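Local coordinates for serine-rich Repeat Adhesion Glycoprotein (Srr1) (Streptococcus agalactiae, PDB 4MBO) that binds fibrinogen as a surface adhesin of the bacterium, probably helping it attach to host tissue, at residues Q80-E85 with L89-S94; M200-A203 with N208-T211; K36-E41 with Y312-T317; S261-N264 with I269-D272; I190-P195 with K238-S243. All coordinates share one frame; numbering follows the deposited sequence. Where two conformers were deposited one is given.

Contact 1 of 5, residues Q80-E85 with L89-S94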
# COMPACT_ATOMS: atom_id res chain seq x y z
N GLN A 80 -9.44 14.80 5.30
CA GLN A 80 -10.04 16.05 4.84
C GLN A 80 -10.71 16.82 5.96
O GLN A 80 -11.21 16.24 6.94
CB GLN A 80 -11.06 15.80 3.71
CG GLN A 80 -10.45 15.10 2.49
CD GLN A 80 -9.30 15.87 1.85
OE1 GLN A 80 -8.19 15.35 1.71
NE2 GLN A 80 -9.54 17.13 1.50
N ASP A 81 -10.65 18.13 5.82
CA ASP A 81 -11.27 19.03 6.75
C ASP A 81 -12.79 18.81 6.72
O ASP A 81 -13.37 18.36 5.71
CB ASP A 81 -11.02 20.50 6.34
CG ASP A 81 -9.54 20.88 6.33
OD1 ASP A 81 -8.73 20.29 7.09
OD2 ASP A 81 -9.21 21.83 5.57
N ILE A 82 -13.42 19.18 7.82
CA ILE A 82 -14.86 19.20 7.90
C ILE A 82 -15.28 20.66 7.76
O ILE A 82 -14.83 21.51 8.52
CB ILE A 82 -15.36 18.64 9.22
CG1 ILE A 82 -14.89 17.19 9.39
CG2 ILE A 82 -16.88 18.68 9.26
CD1 ILE A 82 -15.43 16.52 10.63
N MET A 83 -16.15 20.96 6.77
CA MET A 83 -16.59 22.29 6.48
C MET A 83 -18.07 22.44 6.75
O MET A 83 -18.81 21.45 6.71
CB MET A 83 -16.41 22.57 4.97
CG MET A 83 -15.11 22.05 4.40
SD MET A 83 -13.72 23.03 4.99
CE MET A 83 -13.75 24.33 3.76
N ASP A 84 -18.51 23.67 6.99
CA ASP A 84 -19.93 23.93 7.13
C ASP A 84 -20.49 24.43 5.79
O ASP A 84 -19.78 24.46 4.77
CB ASP A 84 -20.28 24.85 8.31
CG ASP A 84 -19.98 26.32 8.06
OD1 ASP A 84 -19.42 26.68 6.99
OD2 ASP A 84 -20.32 27.12 8.96
N GLU A 85 -21.77 24.79 5.79
CA GLU A 85 -22.43 25.17 4.53
C GLU A 85 -21.91 26.46 3.91
O GLU A 85 -22.11 26.71 2.72
CB GLU A 85 -23.96 25.22 4.72
CG GLU A 85 -24.52 26.39 5.52
CD GLU A 85 -24.21 26.35 7.01
OE1 GLU A 85 -23.71 25.32 7.52
OE2 GLU A 85 -24.49 27.36 7.69
N LEU A 89 -14.15 26.36 7.80
CA LEU A 89 -13.61 25.14 8.41
C LEU A 89 -14.09 24.91 9.85
O LEU A 89 -13.88 25.75 10.72
CB LEU A 89 -12.06 25.18 8.32
CG LEU A 89 -11.37 23.85 8.07
CD1 LEU A 89 -9.90 24.05 7.67
CD2 LEU A 89 -11.49 22.95 9.26
N LEU A 90 -14.76 23.77 10.07
CA LEU A 90 -15.25 23.38 11.41
C LEU A 90 -14.20 22.58 12.19
O LEU A 90 -14.06 22.75 13.39
CB LEU A 90 -16.52 22.53 11.30
CG LEU A 90 -17.77 23.22 10.80
CD1 LEU A 90 -18.84 22.15 10.60
CD2 LEU A 90 -18.24 24.32 11.73
N ALA A 91 -13.50 21.71 11.51
CA ALA A 91 -12.52 20.85 12.20
C ALA A 91 -11.50 20.30 11.25
O ALA A 91 -11.79 20.07 10.07
CB ALA A 91 -13.25 19.70 12.87
N THR A 92 -10.29 20.06 11.77
CA THR A 92 -9.27 19.43 10.99
C THR A 92 -9.03 18.06 11.61
O THR A 92 -9.30 17.86 12.79
CB THR A 92 -7.98 20.25 11.04
OG1 THR A 92 -7.61 20.47 12.40
CG2 THR A 92 -8.22 21.60 10.38
N GLY A 93 -8.50 17.12 10.85
CA GLY A 93 -8.34 15.79 11.37
C GLY A 93 -7.10 15.09 10.92
O GLY A 93 -6.50 15.45 9.90
N SER A 94 -6.70 14.11 11.71
CA SER A 94 -5.53 13.31 11.37
C SER A 94 -5.71 11.87 11.82
O SER A 94 -6.36 11.59 12.84
CB SER A 94 -4.25 13.89 11.98
OG SER A 94 -4.35 14.01 13.37
O HOH W 1 -8.09 18.03 8.19
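Ile82 O is gripped by two successive N-H groups, Leu90 N and Ala91 N. The first bond is short, Leu90 N to Ile82 O 2.7 Å, and the second longer, Ala91 N to Ile82 O 3.3 Å; both donors lie in the carbonyl plane. Two residues facing one is the signature of a classic beta bulge, and it shifts the register by one before Met83 pairs with Leu89. On its other side Ile82 N bonds almost straight to Ala91 O (2.9 Å, 176° at the hydrogen).

Asp81 and Leu89 cross at about a right angle, and methyl CD1 of Leu89 sits 3.1 Å from Asp81 OD2, a close approach without a polar bond. Asp81 OD1 accepts a hydrogen bond from a water at 2.6 Å; the same water accepts from Gly93 N, bridging the segments beside the backbone pairing of Gly93 with Val79. Met83, bent at its second and third torsions, folds SD back to within 4.0 Å of Leu89 CG. Leu90 CD1 packs on Asp84 CB, while the Asp84 carboxylate turns to Thr86, Gln88 and Tyr109.

This bulged hairpin forms the edge of a mixed sheet: strand 82-83 is outermost, strand 89-95 pairs onward with 101-106, and Ile82 and Leu90 reach Val120 and Ile116 of strand 116-126.

Contact 2 of 5, residues M200-A203 with N208-T211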
# COMPACT_ATOMS: atom_id res chain seq x y z
N MET A 200 14.70 -21.78 -9.73
CA MET A 200 14.74 -20.94 -10.93
C MET A 200 15.96 -21.42 -11.71
O MET A 200 16.99 -21.72 -11.13
CB MET A 200 14.79 -19.45 -10.64
CG MET A 200 13.61 -19.00 -9.79
SD MET A 200 13.15 -17.28 -10.06
CE MET A 200 14.74 -16.54 -9.86
N TYR A 201 15.81 -21.49 -13.02
CA TYR A 201 16.82 -22.10 -13.85
C TYR A 201 16.75 -21.71 -15.31
O TYR A 201 15.66 -21.62 -15.88
CB TYR A 201 16.60 -23.62 -13.74
CG TYR A 201 17.32 -24.54 -14.71
CD1 TYR A 201 18.67 -24.85 -14.53
CD2 TYR A 201 16.62 -25.21 -15.72
CE1 TYR A 201 19.32 -25.74 -15.35
CE2 TYR A 201 17.28 -26.11 -16.56
CZ TYR A 201 18.62 -26.37 -16.37
OH TYR A 201 19.27 -27.27 -17.19
N PHE A 202 17.93 -21.52 -15.89
CA PHE A 202 18.12 -21.38 -17.33
C PHE A 202 19.11 -22.48 -17.71
O PHE A 202 20.21 -22.54 -17.15
CB PHE A 202 18.78 -20.06 -17.77
CG PHE A 202 17.90 -18.85 -17.75
CD1 PHE A 202 16.52 -18.93 -17.69
CD2 PHE A 202 18.47 -17.60 -17.93
CE1 PHE A 202 15.73 -17.80 -17.73
CE2 PHE A 202 17.68 -16.45 -18.01
CZ PHE A 202 16.31 -16.55 -17.88
N ALA A 203 18.73 -23.32 -18.65
CA ALA A 203 19.61 -24.41 -19.12
C ALA A 203 20.86 -23.89 -19.79
O ALA A 203 20.91 -22.73 -20.22
CB ALA A 203 18.84 -25.30 -20.09
N ASN A 208 23.05 -16.43 -17.87
CA ASN A 208 22.65 -16.22 -16.48
C ASN A 208 21.22 -15.71 -16.37
O ASN A 208 20.64 -15.16 -17.32
CB ASN A 208 23.54 -15.16 -15.81
CG ASN A 208 24.94 -15.65 -15.48
OD1 ASN A 208 25.26 -16.83 -15.60
ND2 ASN A 208 25.77 -14.73 -15.02
N LEU A 209 20.69 -15.82 -15.16
CA LEU A 209 19.44 -15.18 -14.79
C LEU A 209 19.74 -13.68 -14.52
O LEU A 209 20.74 -13.34 -13.87
CB LEU A 209 18.88 -15.81 -13.54
CG LEU A 209 18.39 -17.26 -13.68
CD1 LEU A 209 18.40 -17.94 -12.30
CD2 LEU A 209 17.02 -17.30 -14.33
N TYR A 210 18.89 -12.82 -15.06
CA TYR A 210 18.95 -11.37 -14.88
C TYR A 210 17.59 -10.85 -14.44
O TYR A 210 16.55 -11.48 -14.66
CB TYR A 210 19.33 -10.62 -16.17
CG TYR A 210 20.69 -10.84 -16.72
CD1 TYR A 210 20.96 -11.97 -17.49
CD2 TYR A 210 21.71 -9.89 -16.56
CE1 TYR A 210 22.21 -12.18 -18.03
CE2 TYR A 210 22.97 -10.12 -17.09
CZ TYR A 210 23.21 -11.25 -17.84
OH TYR A 210 24.44 -11.52 -18.41
N THR A 211 17.62 -9.70 -13.78
CA THR A 211 16.40 -8.92 -13.51
C THR A 211 16.54 -7.56 -14.18
O THR A 211 17.51 -6.85 -13.96
CB THR A 211 16.08 -8.78 -12.03
OG1 THR A 211 15.55 -10.02 -11.57
CG2 THR A 211 15.07 -7.67 -11.78
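The Phe202 ring takes methyl CD2 of Leu209 squarely on one face: the carbon stands 3.5 Å from the ring centroid and only 5° off the normal, a well-centred CH-pi contact. At the ring edge, near its plane, lies the carbonyl of Asn208, with Asn208 O 3.3 Å from Phe202 CE2. The ring's weakly positive hydrogen rim thus faces an oxygen while its electron-rich face meets a methyl group. A further aromatic neighbour, Tyr308, packs edge-to-face with Phe202.

Leu209 serves two residues of the facing strand with its two branches. With CG anti to the carbonyl carbon (chi1 -68°), its end swings across to that strand, CD2 going to the ring and CD1 to Met200 CB at 4.3 Å. No hydrogen bond joins the two segments; their nearest CA atoms, Phe202 and Leu209, are 6.8 Å apart, beyond the spacing of paired strands. The backbones pair with other partners, Phe202 with Asn276 and Leu209 with Trp273, while the Asn208 amide is tied to Asp272.

Val169 and Thr171 touch Phe202, and Val301 touches Met200 and Leu209. Strand 186-202 belongs to one antiparallel sheet and strand 210-215 to another, so a short loop carries the chain from sheet to sheet, and Phe202 and Leu209 pack together where it leaves one sheet and enters the other, consistent with a beta sandwich of the fibrinogen-binding adhesin family.

Contact 3 of 5, residues K36-E41 with Y312-T317. With CA (calcium ion), chain E.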
# COMPACT_ATOMS: atom_id res chain seq x y z
N LYS A 36 -9.79 -5.78 -3.98
CA LYS A 36 -8.64 -6.05 -4.87
C LYS A 36 -7.63 -4.93 -4.72
O LYS A 36 -7.71 -3.90 -5.39
CB LYS A 36 -9.11 -6.18 -6.31
CG LYS A 36 -10.15 -7.28 -6.50
CD LYS A 36 -10.65 -7.37 -7.94
CE LYS A 36 -11.84 -8.32 -8.09
NZ LYS A 36 -12.56 -8.11 -9.38
N LEU A 37 -6.63 -5.16 -3.87
CA LEU A 37 -5.65 -4.12 -3.56
C LEU A 37 -4.63 -3.89 -4.66
O LEU A 37 -3.84 -2.96 -4.57
CB LEU A 37 -4.96 -4.39 -2.22
CG LEU A 37 -5.84 -4.19 -1.00
CD1 LEU A 37 -5.09 -4.53 0.27
CD2 LEU A 37 -6.40 -2.75 -0.88
N ASP A 38 -4.63 -4.73 -5.69
CA ASP A 38 -3.78 -4.52 -6.85
C ASP A 38 -4.60 -4.07 -8.08
O ASP A 38 -4.10 -4.02 -9.20
CB ASP A 38 -2.94 -5.76 -7.14
CG ASP A 38 -1.82 -5.92 -6.14
OD1 ASP A 38 -1.25 -4.87 -5.74
OD2 ASP A 38 -1.45 -7.06 -5.81
N SER A 39 -5.86 -3.71 -7.81
CA SER A 39 -6.77 -3.12 -8.79
C SER A 39 -7.33 -1.79 -8.25
O SER A 39 -8.44 -1.39 -8.58
CB SER A 39 -7.90 -4.09 -9.16
OG SER A 39 -7.37 -5.25 -9.78
N SER A 40 -6.55 -1.15 -7.38
CA SER A 40 -6.88 0.14 -6.82
C SER A 40 -8.30 0.20 -6.24
O SER A 40 -9.06 1.12 -6.52
CB SER A 40 -6.63 1.23 -7.89
OG SER A 40 -6.48 2.52 -7.32
N GLU A 41 -8.67 -0.80 -5.45
CA GLU A 41 -9.96 -0.81 -4.74
C GLU A 41 -9.83 -0.42 -3.26
O GLU A 41 -8.76 -0.54 -2.65
CB GLU A 41 -10.64 -2.17 -4.85
CG GLU A 41 -11.09 -2.46 -6.27
CD GLU A 41 -11.97 -3.68 -6.42
OE1 GLU A 41 -11.98 -4.56 -5.52
OE2 GLU A 41 -12.65 -3.76 -7.48
N TYR A 312 6.59 -9.08 -14.98
CA TYR A 312 5.42 -8.59 -14.24
C TYR A 312 5.37 -7.08 -14.39
O TYR A 312 6.40 -6.43 -14.35
CB TYR A 312 5.53 -8.99 -12.78
CG TYR A 312 4.26 -8.83 -11.98
CD1 TYR A 312 3.91 -7.59 -11.48
CD2 TYR A 312 3.40 -9.92 -11.73
CE1 TYR A 312 2.76 -7.42 -10.73
CE2 TYR A 312 2.24 -9.74 -11.00
CZ TYR A 312 1.94 -8.48 -10.49
OH TYR A 312 0.81 -8.23 -9.73
N SER A 313 4.17 -6.53 -14.56
CA SER A 313 4.02 -5.08 -14.76
C SER A 313 3.15 -4.47 -13.70
O SER A 313 2.22 -5.09 -13.22
CB SER A 313 3.41 -4.77 -16.14
OG SER A 313 4.23 -5.29 -17.18
N TYR A 314 3.44 -3.21 -13.36
CA TYR A 314 2.61 -2.49 -12.40
C TYR A 314 2.65 -0.98 -12.71
O TYR A 314 3.73 -0.36 -12.84
CB TYR A 314 3.11 -2.77 -11.00
CG TYR A 314 2.04 -2.64 -9.94
CD1 TYR A 314 1.61 -1.40 -9.45
CD2 TYR A 314 1.47 -3.78 -9.42
CE1 TYR A 314 0.63 -1.32 -8.48
CE2 TYR A 314 0.52 -3.72 -8.46
CZ TYR A 314 0.08 -2.49 -7.99
OH TYR A 314 -0.86 -2.51 -6.99
N GLY A 315 1.48 -0.37 -12.81
CA GLY A 315 1.40 1.04 -13.20
C GLY A 315 0.99 2.03 -12.14
O GLY A 315 0.50 1.66 -11.08
N HIS A 316 1.25 3.30 -12.44
CA HIS A 316 0.87 4.42 -11.58
C HIS A 316 0.64 5.69 -12.42
O HIS A 316 1.33 5.93 -13.42
CB HIS A 316 1.93 4.66 -10.49
CG HIS A 316 1.85 6.02 -9.90
ND1 HIS A 316 0.80 6.43 -9.10
CD2 HIS A 316 2.66 7.10 -10.04
CE1 HIS A 316 0.97 7.70 -8.78
NE2 HIS A 316 2.09 8.13 -9.34
N THR A 317 -0.34 6.49 -12.00
CA THR A 317 -0.69 7.75 -12.65
C THR A 317 -0.82 8.86 -11.61
O THR A 317 -1.48 8.67 -10.58
CB THR A 317 -2.03 7.63 -13.41
OG1 THR A 317 -1.91 6.60 -14.40
CG2 THR A 317 -2.40 8.96 -14.09
CA CA E . -8.51 3.78 -6.75
O HOH W 2 -7.62 3.06 -4.29
O HOH W 3 -7.37 5.25 -8.41
O HOH W 4 -9.76 3.12 -8.83
O HOH W 5 -9.12 5.90 -6.07
O HOH W 6 -9.72 3.41 -5.15
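Asp38 leads with its CB toward strand 309-316, and CB, CG and OD1 come successively closer to the phenol of Tyr314. Asp38 CB lies 3.9 Å from Tyr314 OH. The next atom, Asp38 CG, sits in the plane of the ring at its edge, 3.6 Å from Tyr314 OH. At the tip OD1 accepts a hydrogen bond from the phenol, Tyr314 OH to Asp38 OD1 2.7 Å. Tyr314 has CG anti to the backbone N (chi1 -153°), which carries the ring toward the loop. The donor comes in on the anti side of that oxygen, 25° out of the carboxylate plane, and the carboxylate stands almost perpendicular to the ring, at 85°. OD1 is also salt-bridged to Arg176 NE, and OD2 accepts from Asn159 N, so both oxygens are held and the rotation of the group is probably fixed. The shared arginine would be expected to favour the charged form of the acid.

This is where two parts meet: the loop after strand 34-36 lies in the Ig-like region, and Tyr314 sits on the edge strand of a five-stranded sheet in the C-terminal fibrinogen-binding region. Arg176 also bonds Leu37 O and touches Tyr314, so one arginine braces both sides of the junction.

In the loop a type I turn runs from Lys36 to Ser39, and Lys36 O accepts from both Ser39 N and Glu41 N. Glu41 OE1 reaches back to Lys36 N at 2.9 Å. Further along the loop Ser40 O binds a calcium ion at 2.7 Å; waters supply most other ligands.

Contact 4 of 5, residues S261-N264 with I269-D272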
# COMPACT_ATOMS: atom_id res chain seq x y z
N SER A 261 25.94 -5.78 -8.40
CA SER A 261 25.99 -4.51 -9.08
C SER A 261 24.97 -4.49 -10.24
O SER A 261 24.54 -5.53 -10.74
CB SER A 261 27.39 -4.23 -9.59
OG SER A 261 27.83 -5.18 -10.56
N TYR A 262 24.62 -3.29 -10.65
CA TYR A 262 23.65 -3.15 -11.70
C TYR A 262 24.05 -2.05 -12.64
O TYR A 262 24.84 -1.16 -12.30
CB TYR A 262 22.27 -2.89 -11.11
CG TYR A 262 22.12 -1.57 -10.36
CD1 TYR A 262 21.81 -0.39 -11.02
CD2 TYR A 262 22.31 -1.50 -8.97
CE1 TYR A 262 21.72 0.84 -10.34
CE2 TYR A 262 22.21 -0.29 -8.28
CZ TYR A 262 21.92 0.88 -8.96
OH TYR A 262 21.78 2.10 -8.35
N THR A 263 23.51 -2.12 -13.86
CA THR A 263 23.68 -1.05 -14.83
C THR A 263 22.37 -0.26 -14.87
O THR A 263 21.29 -0.78 -14.54
CB THR A 263 24.04 -1.54 -16.24
OG1 THR A 263 23.04 -2.42 -16.71
CG2 THR A 263 25.34 -2.26 -16.23
N ASN A 264 22.48 1.01 -15.23
CA ASN A 264 21.28 1.88 -15.26
C ASN A 264 21.53 2.94 -16.31
O ASN A 264 22.39 3.82 -16.13
CB ASN A 264 21.08 2.50 -13.87
CG ASN A 264 19.89 3.42 -13.79
OD1 ASN A 264 19.22 3.67 -14.78
ND2 ASN A 264 19.64 3.94 -12.58
N ILE A 269 17.17 -0.66 -15.57
CA ILE A 269 18.12 -1.12 -14.54
C ILE A 269 18.27 -2.63 -14.81
O ILE A 269 17.27 -3.36 -14.95
CB ILE A 269 17.58 -0.88 -13.13
CG1 ILE A 269 17.66 0.60 -12.81
CG2 ILE A 269 18.33 -1.70 -12.08
CD1 ILE A 269 16.89 1.01 -11.57
N THR A 270 19.52 -3.09 -14.93
CA THR A 270 19.80 -4.47 -15.24
C THR A 270 20.70 -5.06 -14.16
O THR A 270 21.80 -4.58 -13.90
CB THR A 270 20.55 -4.60 -16.59
OG1 THR A 270 19.74 -4.03 -17.64
CG2 THR A 270 20.82 -6.05 -16.92
N ILE A 271 20.19 -6.10 -13.50
CA ILE A 271 20.88 -6.82 -12.44
C ILE A 271 21.22 -8.22 -12.90
O ILE A 271 20.33 -9.00 -13.21
CB ILE A 271 20.00 -6.96 -11.18
CG1 ILE A 271 19.63 -5.57 -10.67
CG2 ILE A 271 20.74 -7.73 -10.10
CD1 ILE A 271 18.42 -5.56 -9.73
N ASP A 272 22.52 -8.55 -12.93
CA ASP A 272 23.02 -9.89 -13.27
C ASP A 272 23.07 -10.69 -11.95
O ASP A 272 23.76 -10.28 -11.01
CB ASP A 272 24.44 -9.75 -13.82
CG ASP A 272 25.08 -11.05 -14.25
OD1 ASP A 272 24.55 -12.17 -14.04
OD2 ASP A 272 26.22 -10.92 -14.81
O HOH W 7 24.11 -6.09 -13.97
O HOH W 8 25.52 -8.18 -10.64
O HOH W 9 20.59 -1.29 -17.70
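A beta hairpin, strands 262-264 and 269-272, closes one edge of a five-stranded antiparallel sheet, and its centre is the hydrogen-bonded pair Thr263 and Thr270. Thr263 N donates to Thr270 O at 3.0 Å and Thr270 N returns the bond to Thr263 O at 2.9 Å, each donor tilted somewhat from the carbonyl plane.

The two threonine side chains lie side by side and point the same way. Thr263 OG1 sits between the backbone N and the carbonyl carbon (chi1 58°), which brings it within 3.3 Å of Thr270 CB. The hydroxyls themselves do not meet; a water joins them, 2.9 Å from Thr263 OG1 and the same from Thr270 OG1. On the other face Ile269 works between two neighbours: its CG2 branch reaches Tyr262 CD1 at 3.9 Å, and its CG1 lies over a face of the Asn264 amide, 3.7 Å from Asn264 CG. The amide's OD1 turns to Gly266 N and ND2 to Leu225 O. Tyr262 CB rests on Ile271 CG1.

At Ser261 waters link the two backbones: one donates to both Ser261 O and Asp272 O, and another to Thr270 O, with weak links to Ser261 O and Asp272 N. The chemistry thus divides the hairpin: water-linked threonines on one face, a mostly apolar Ile269, Ile271 and Tyr262 on the other, consistent with one side toward solvent and one toward the core.

Contact 5 of 5, residues I190-P195 with K238-S243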
# COMPACT_ATOMS: atom_id res chain seq x y z
N ILE A 190 8.75 -2.15 -5.65
CA ILE A 190 9.43 -3.32 -5.13
C ILE A 190 9.22 -4.54 -6.02
O ILE A 190 8.10 -4.79 -6.51
CB ILE A 190 8.98 -3.63 -3.70
CG1 ILE A 190 9.31 -2.44 -2.81
CG2 ILE A 190 9.70 -4.89 -3.19
CD1 ILE A 190 9.08 -2.67 -1.34
N THR A 191 10.31 -5.27 -6.26
CA THR A 191 10.32 -6.45 -7.05
C THR A 191 10.70 -7.66 -6.22
O THR A 191 11.73 -7.62 -5.51
CB THR A 191 11.32 -6.32 -8.22
OG1 THR A 191 10.93 -5.21 -9.06
CG2 THR A 191 11.29 -7.56 -9.08
N GLN A 192 9.88 -8.71 -6.28
CA GLN A 192 10.21 -9.98 -5.64
C GLN A 192 10.70 -10.94 -6.71
O GLN A 192 10.02 -11.18 -7.71
CB GLN A 192 9.03 -10.59 -4.94
CG GLN A 192 8.51 -9.75 -3.79
CD GLN A 192 7.21 -10.29 -3.24
OE1 GLN A 192 6.42 -10.93 -3.98
NE2 GLN A 192 6.94 -10.02 -1.97
N ILE A 193 11.91 -11.46 -6.50
CA ILE A 193 12.52 -12.44 -7.39
C ILE A 193 12.37 -13.79 -6.68
O ILE A 193 12.81 -13.98 -5.56
CB ILE A 193 13.99 -12.09 -7.66
CG1 ILE A 193 14.09 -10.81 -8.50
CG2 ILE A 193 14.75 -13.23 -8.32
CD1 ILE A 193 14.24 -9.58 -7.69
N ASN A 194 11.71 -14.74 -7.35
CA ASN A 194 11.38 -16.03 -6.76
C ASN A 194 10.42 -15.92 -5.57
O ASN A 194 10.63 -16.55 -4.53
CB ASN A 194 12.62 -16.85 -6.37
CG ASN A 194 12.29 -18.34 -6.15
OD1 ASN A 194 11.24 -18.85 -6.56
ND2 ASN A 194 13.20 -19.04 -5.47
N PRO A 195 9.33 -15.16 -5.72
CA PRO A 195 8.37 -15.12 -4.62
C PRO A 195 7.69 -16.47 -4.30
O PRO A 195 7.18 -16.68 -3.19
CB PRO A 195 7.31 -14.11 -5.12
CG PRO A 195 7.42 -14.13 -6.58
CD PRO A 195 8.91 -14.30 -6.84
N LYS A 238 9.28 -17.82 2.40
CA LYS A 238 8.28 -17.93 3.47
C LYS A 238 8.17 -16.63 4.30
O LYS A 238 7.24 -16.48 5.11
CB LYS A 238 8.60 -19.09 4.41
CG LYS A 238 9.73 -18.80 5.36
CD LYS A 238 9.93 -19.92 6.37
CE LYS A 238 10.96 -19.51 7.39
NZ LYS A 238 12.22 -19.15 6.71
N ASN A 239 9.12 -15.72 4.12
CA ASN A 239 9.09 -14.43 4.81
C ASN A 239 8.46 -13.29 4.00
O ASN A 239 8.32 -12.18 4.52
CB ASN A 239 10.51 -14.03 5.19
CG ASN A 239 11.14 -14.99 6.14
OD1 ASN A 239 10.54 -15.33 7.16
ND2 ASN A 239 12.36 -15.47 5.83
N LEU A 240 8.11 -13.57 2.75
CA LEU A 240 7.59 -12.54 1.87
C LEU A 240 6.08 -12.37 2.01
O LEU A 240 5.33 -13.34 2.17
CB LEU A 240 7.89 -12.88 0.41
CG LEU A 240 9.37 -12.99 0.05
CD1 LEU A 240 9.46 -13.47 -1.39
CD2 LEU A 240 10.12 -11.68 0.21
N THR A 241 5.64 -11.12 1.96
CA THR A 241 4.22 -10.79 1.95
C THR A 241 3.81 -10.52 0.50
O THR A 241 4.65 -10.45 -0.41
CB THR A 241 3.94 -9.53 2.80
OG1 THR A 241 4.61 -8.40 2.21
CG2 THR A 241 4.36 -9.75 4.23
N ASP A 242 2.51 -10.36 0.25
CA ASP A 242 2.01 -10.03 -1.06
C ASP A 242 1.94 -8.50 -1.26
O ASP A 242 2.05 -7.99 -2.38
CB ASP A 242 0.63 -10.68 -1.27
CG ASP A 242 0.65 -12.22 -1.20
OD1 ASP A 242 1.67 -12.84 -1.61
OD2 ASP A 242 -0.35 -12.79 -0.73
N SER A 243 1.71 -7.75 -0.17
CA SER A 243 1.70 -6.28 -0.30
C SER A 243 3.08 -5.69 -0.44
O SER A 243 3.23 -4.59 -0.94
CB SER A 243 1.07 -5.62 0.93
OG SER A 243 1.93 -5.79 2.04
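Pro195 and Leu240 mark the nearest approach of the two backbones, 7.0 Å between their CA atoms, too wide for strand pairing. Strand 190-193 is regular, but Asn194 takes left-handed helical angles (phi 63°, psi 49°) and turns the chain into Pro195. The other segment leaves a short 3-10 turn at Asn239 and becomes extended at Leu240 and Thr241.

A single polar bond spans the gap. Gln192, its chain extended beyond CG, sends NE2 to Thr241 O at 2.8 Å, with the N-H at 161° and the donor arriving nearly along the C=O axis. The acceptor also lies close to the plane of the glutamine amide, so the bond is well aligned at both ends. The other end of the amide is occupied too: OE1 accepts from Arg174 NH2, and that same nitrogen is salt-bridged to Asp242, so arginine, glutamine and loop form a connected set. With OE1 and NE2 both committed, the rotation of the amide is probably set.

Leu240 approaches Gln192 from the opposite direction, its CB 3.8 Å from Gln192 NE2. Leu240 CD1 reaches Pro195 CA at 3.8 Å, and Val285 touches the same leucine. A calcium ion lies about 6 Å from the Leu240 side chain.

This is a long loop between strands 229-235 and 254-255 laid back over its own sheet, with one buried glutamine capturing a loop carbonyl and a leucine packed against the proline after the bend, within the C-terminal adhesin region.

From the N terminus, residues 36-41 open the longest loop, which contact 3 closes only when the chain arrives at 312-317; every other contact is nested inside it. Contact 1 comes first, a local hairpin in the Ig-like region, about 35 Å from contact 2 between nearest atoms. In the C-terminal region 190-195 opens contact 5, and contact 2 forms and closes within that loop before 238-243 completes it. Contact 4 follows in series, and no two loops cross. Contacts 2 and 5 share strand 186-202 and touch through Met200 and Ile193; contacts 2 and 4 meet where strands 210-215 and 269-272 pair. Of the five, only contact 3 has its two segments in different regions.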